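Local structure of putative dimetal phosphatase (Danio rerio, 2NXF) at residues Asp125-Asp129 with Asp130-Tyr134. The protein probably hydrolyses ADP-ribose and CDP-alcohols such as CDP-choline, as a metal-dependent phosphoesterase of the calcineurin-like family. Sequence-based numbering, arbitrary orientation. Where two conformers were deposited one is given.
Sequences DLIGD and DIYAY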
ATOM      1  N   ASP A 125      13.755  -3.449 -11.020  1.00 25.25           N
ATOM      2  CA  ASP A 125      12.445  -2.815 -11.052  1.00 23.98           C
ATOM      3  C   ASP A 125      11.756  -3.146 -12.363  1.00 23.41           C
ATOM      4  O   ASP A 125      12.401  -3.616 -13.312  1.00 23.41           O
ATOM      5  CB  ASP A 125      12.564  -1.288 -10.847  1.00 24.27           C
ATOM      6  CG  ASP A 125      13.237  -0.578 -12.018  1.00 26.23           C
ATOM      7  OD1 ASP A 125      12.651  -0.523 -13.119  1.00 26.04           O
ATOM      8  OD2 ASP A 125      14.370  -0.066 -11.844  1.00 28.95           O
ATOM      9  N   LEU A 126      10.463  -2.860 -12.425  1.00 22.29           N
ATOM     10  CA  LEU A 126       9.676  -3.143 -13.620  1.00 22.61           C
ATOM     11  C   LEU A 126       9.238  -1.881 -14.369  1.00 22.80           C
ATOM     12  O   LEU A 126       8.318  -1.934 -15.191  1.00 23.36           O
ATOM     13  CB  LEU A 126       8.454  -3.963 -13.239  1.00 23.04           C
ATOM     14  CG  LEU A 126       8.762  -5.304 -12.561  1.00 23.47           C
ATOM     15  CD1 LEU A 126       7.472  -6.071 -12.342  1.00 25.86           C
ATOM     16  CD2 LEU A 126       9.725  -6.140 -13.399  1.00 24.91           C
ATOM     17  N   ILE A 127       9.888  -0.758 -14.080  1.00 23.26           N
ATOM     18  CA  ILE A 127       9.502   0.533 -14.687  1.00 24.11           C
ATOM     19  C   ILE A 127       9.569   0.468 -16.215  1.00 24.04           C
ATOM     20  O   ILE A 127       8.701   1.009 -16.916  1.00 24.51           O
ATOM     21  CB  ILE A 127      10.397   1.710 -14.188  1.00 24.74           C
ATOM     22  CG1 ILE A 127      10.336   1.874 -12.663  1.00 28.83           C
ATOM     23  CG2 ILE A 127      10.003   3.031 -14.857  1.00 24.21           C
ATOM     24  CD1 ILE A 127       8.995   1.986 -12.117  1.00 30.48           C
ATOM     25  N   GLY A 128      10.594  -0.218 -16.729  1.00 24.20           N
ATOM     26  CA  GLY A 128      10.791  -0.346 -18.185  1.00 24.05           C
ATOM     27  C   GLY A 128       9.667  -1.136 -18.845  1.00 24.24           C
ATOM     28  O   GLY A 128       9.467  -1.054 -20.068  1.00 24.37           O
ATOM     29  N   ASP A 129       8.945  -1.891 -18.022  1.00 24.48           N
ATOM     30  CA  ASP A 129       7.805  -2.703 -18.428  1.00 24.85           C
ATOM     31  C   ASP A 129       6.470  -2.020 -18.110  1.00 24.65           C
ATOM     32  O   ASP A 129       5.412  -2.656 -18.194  1.00 24.84           O
ATOM     33  CB  ASP A 129       7.879  -4.054 -17.708  1.00 25.69           C
ATOM     34  CG  ASP A 129       9.221  -4.752 -17.933  1.00 29.41           C
ATOM     35  OD1 ASP A 129       9.511  -5.075 -19.099  1.00 31.26           O
ATOM     36  OD2 ASP A 129       9.986  -4.941 -16.957  1.00 33.75           O
ATOM     37  N   ASP A 130       6.530  -0.735 -17.746  0.50 23.89           N
ATOM     38  CA  ASP A 130       5.335   0.053 -17.360  0.50 23.08           C
ATOM     39  C   ASP A 130       4.576  -0.539 -16.157  0.50 23.26           C
ATOM     40  O   ASP A 130       3.346  -0.528 -16.120  0.50 23.01           O
ATOM     41  CB  ASP A 130       4.414   0.281 -18.581  0.50 22.72           C
ATOM     42  CG  ASP A 130       3.452   1.462 -18.406  0.50 22.58           C
ATOM     43  OD1 ASP A 130       3.662   2.333 -17.522  0.50 21.79           O
ATOM     44  OD2 ASP A 130       2.481   1.521 -19.186  0.50 24.27           O
ATOM     45  N   ILE A 131       5.327  -1.047 -15.175  1.00 22.99           N
ATOM     46  CA  ILE A 131       4.750  -1.535 -13.909  1.00 23.16           C
ATOM     47  C   ILE A 131       5.565  -0.866 -12.807  1.00 22.56           C
ATOM     48  O   ILE A 131       6.793  -0.889 -12.847  1.00 23.09           O
ATOM     49  CB  ILE A 131       4.856  -3.094 -13.793  1.00 23.57           C
ATOM     50  CG1 ILE A 131       4.122  -3.755 -14.976  1.00 23.51           C
ATOM     51  CG2 ILE A 131       4.288  -3.611 -12.459  1.00 24.70           C
ATOM     52  CD1 ILE A 131       4.507  -5.260 -15.168  1.00 23.11           C
ATOM     53  N   TYR A 132       4.878  -0.252 -11.841  1.00 22.77           N
ATOM     54  CA  TYR A 132       5.577   0.480 -10.790  1.00 23.06           C
ATOM     55  C   TYR A 132       5.825  -0.472  -9.618  1.00 23.71           C
ATOM     56  O   TYR A 132       5.086  -0.500  -8.629  1.00 25.19           O
ATOM     57  CB  TYR A 132       4.781   1.724 -10.351  1.00 23.36           C
ATOM     58  CG  TYR A 132       5.503   2.470  -9.257  1.00 23.38           C
ATOM     59  CD1 TYR A 132       6.715   3.113  -9.509  1.00 23.55           C
ATOM     60  CD2 TYR A 132       4.959   2.531  -7.959  1.00 25.05           C
ATOM     61  CE1 TYR A 132       7.418   3.774  -8.476  1.00 23.04           C
ATOM     62  CE2 TYR A 132       5.631   3.203  -6.936  1.00 24.92           C
ATOM     63  CZ  TYR A 132       6.841   3.816  -7.192  1.00 22.73           C
ATOM     64  OH  TYR A 132       7.514   4.468  -6.187  1.00 23.29           O
ATOM     65  N   ALA A 133       6.871  -1.276  -9.769  1.00 23.95           N
ATOM     66  CA  ALA A 133       7.259  -2.250  -8.770  1.00 24.39           C
ATOM     67  C   ALA A 133       8.761  -2.309  -8.773  1.00 24.64           C
ATOM     68  O   ALA A 133       9.412  -2.227  -9.841  1.00 23.53           O
ATOM     69  CB  ALA A 133       6.693  -3.624  -9.123  1.00 25.58           C
ATOM     70  N   TYR A 134       9.320  -2.471  -7.579  1.00 23.79           N
ATOM     71  CA  TYR A 134      10.778  -2.534  -7.461  1.00 23.72           C
ATOM     72  C   TYR A 134      11.182  -3.210  -6.183  1.00 23.99           C
ATOM     73  O   TYR A 134      10.357  -3.385  -5.296  1.00 23.72           O
ATOM     74  CB  TYR A 134      11.414  -1.151  -7.571  1.00 23.39           C
ATOM     75  CG  TYR A 134      11.099  -0.142  -6.465  1.00 22.63           C
ATOM     76  CD1 TYR A 134      12.015   0.077  -5.424  1.00 22.78           C
ATOM     77  CD2 TYR A 134       9.922   0.628  -6.490  1.00 24.38           C
ATOM     78  CE1 TYR A 134      11.786   1.027  -4.434  1.00 24.90           C
ATOM     79  CE2 TYR A 134       9.684   1.591  -5.478  1.00 25.21           C
ATOM     80  CZ  TYR A 134      10.617   1.775  -4.464  1.00 24.59           C
ATOM     81  OH  TYR A 134      10.413   2.729  -3.473  1.00 24.05           O
TER
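Leu-126 and Ile-131 run side by side on one flank of a tight reversal, their CB atoms 3.7 Å apart. Beyond them CD1 of Leu-126 meets CG2 of Ile-131 and, at 4.1 Å, the methyl CB of Ala-133, so three apolar groups share this flank. On another flank Ile-127 lies alongside Tyr-132. CG1 of Ile-127 sits anti to the carbonyl carbon (chi1 -59°), and from there Ile-127 CD1 bends back to meet ring atom CD1 of Tyr-132 obliquely at 3.6 Å.

The backbone closes the turn round Leu-126 O, which accepts from Asp-129 N and Ile-131 N on opposite faces of its carbonyl plane; the latter bond is 3.1 Å. Hydrogen bonds from Asp-130 N to Ile-127 O and from Leu-126 N to Ala-133 O add to the closure. Asp-125 OD1 turns its anti lone pair to Ile-127 N at 2.9 Å, an Asx turn that leads into the short 3-10 segment 127-128. Where the ends meet, CB of Asp-125 touches CB of Tyr-134 in an antiparallel, non-hydrogen-bonded pair.

This is the connection between edge strand 124-125 and strand 134-139 of the seven-stranded mixed sheet. Leu-126 and Ala-133 rest on Trp-208 of helix 203-219, while Ile-127 leans on Leu-108 of helix 104-108. Tyr-132 stacks with Trp-94 and hydrogen-bonds through OH to His-92 O at the end of strand 89-92 in the other sheet.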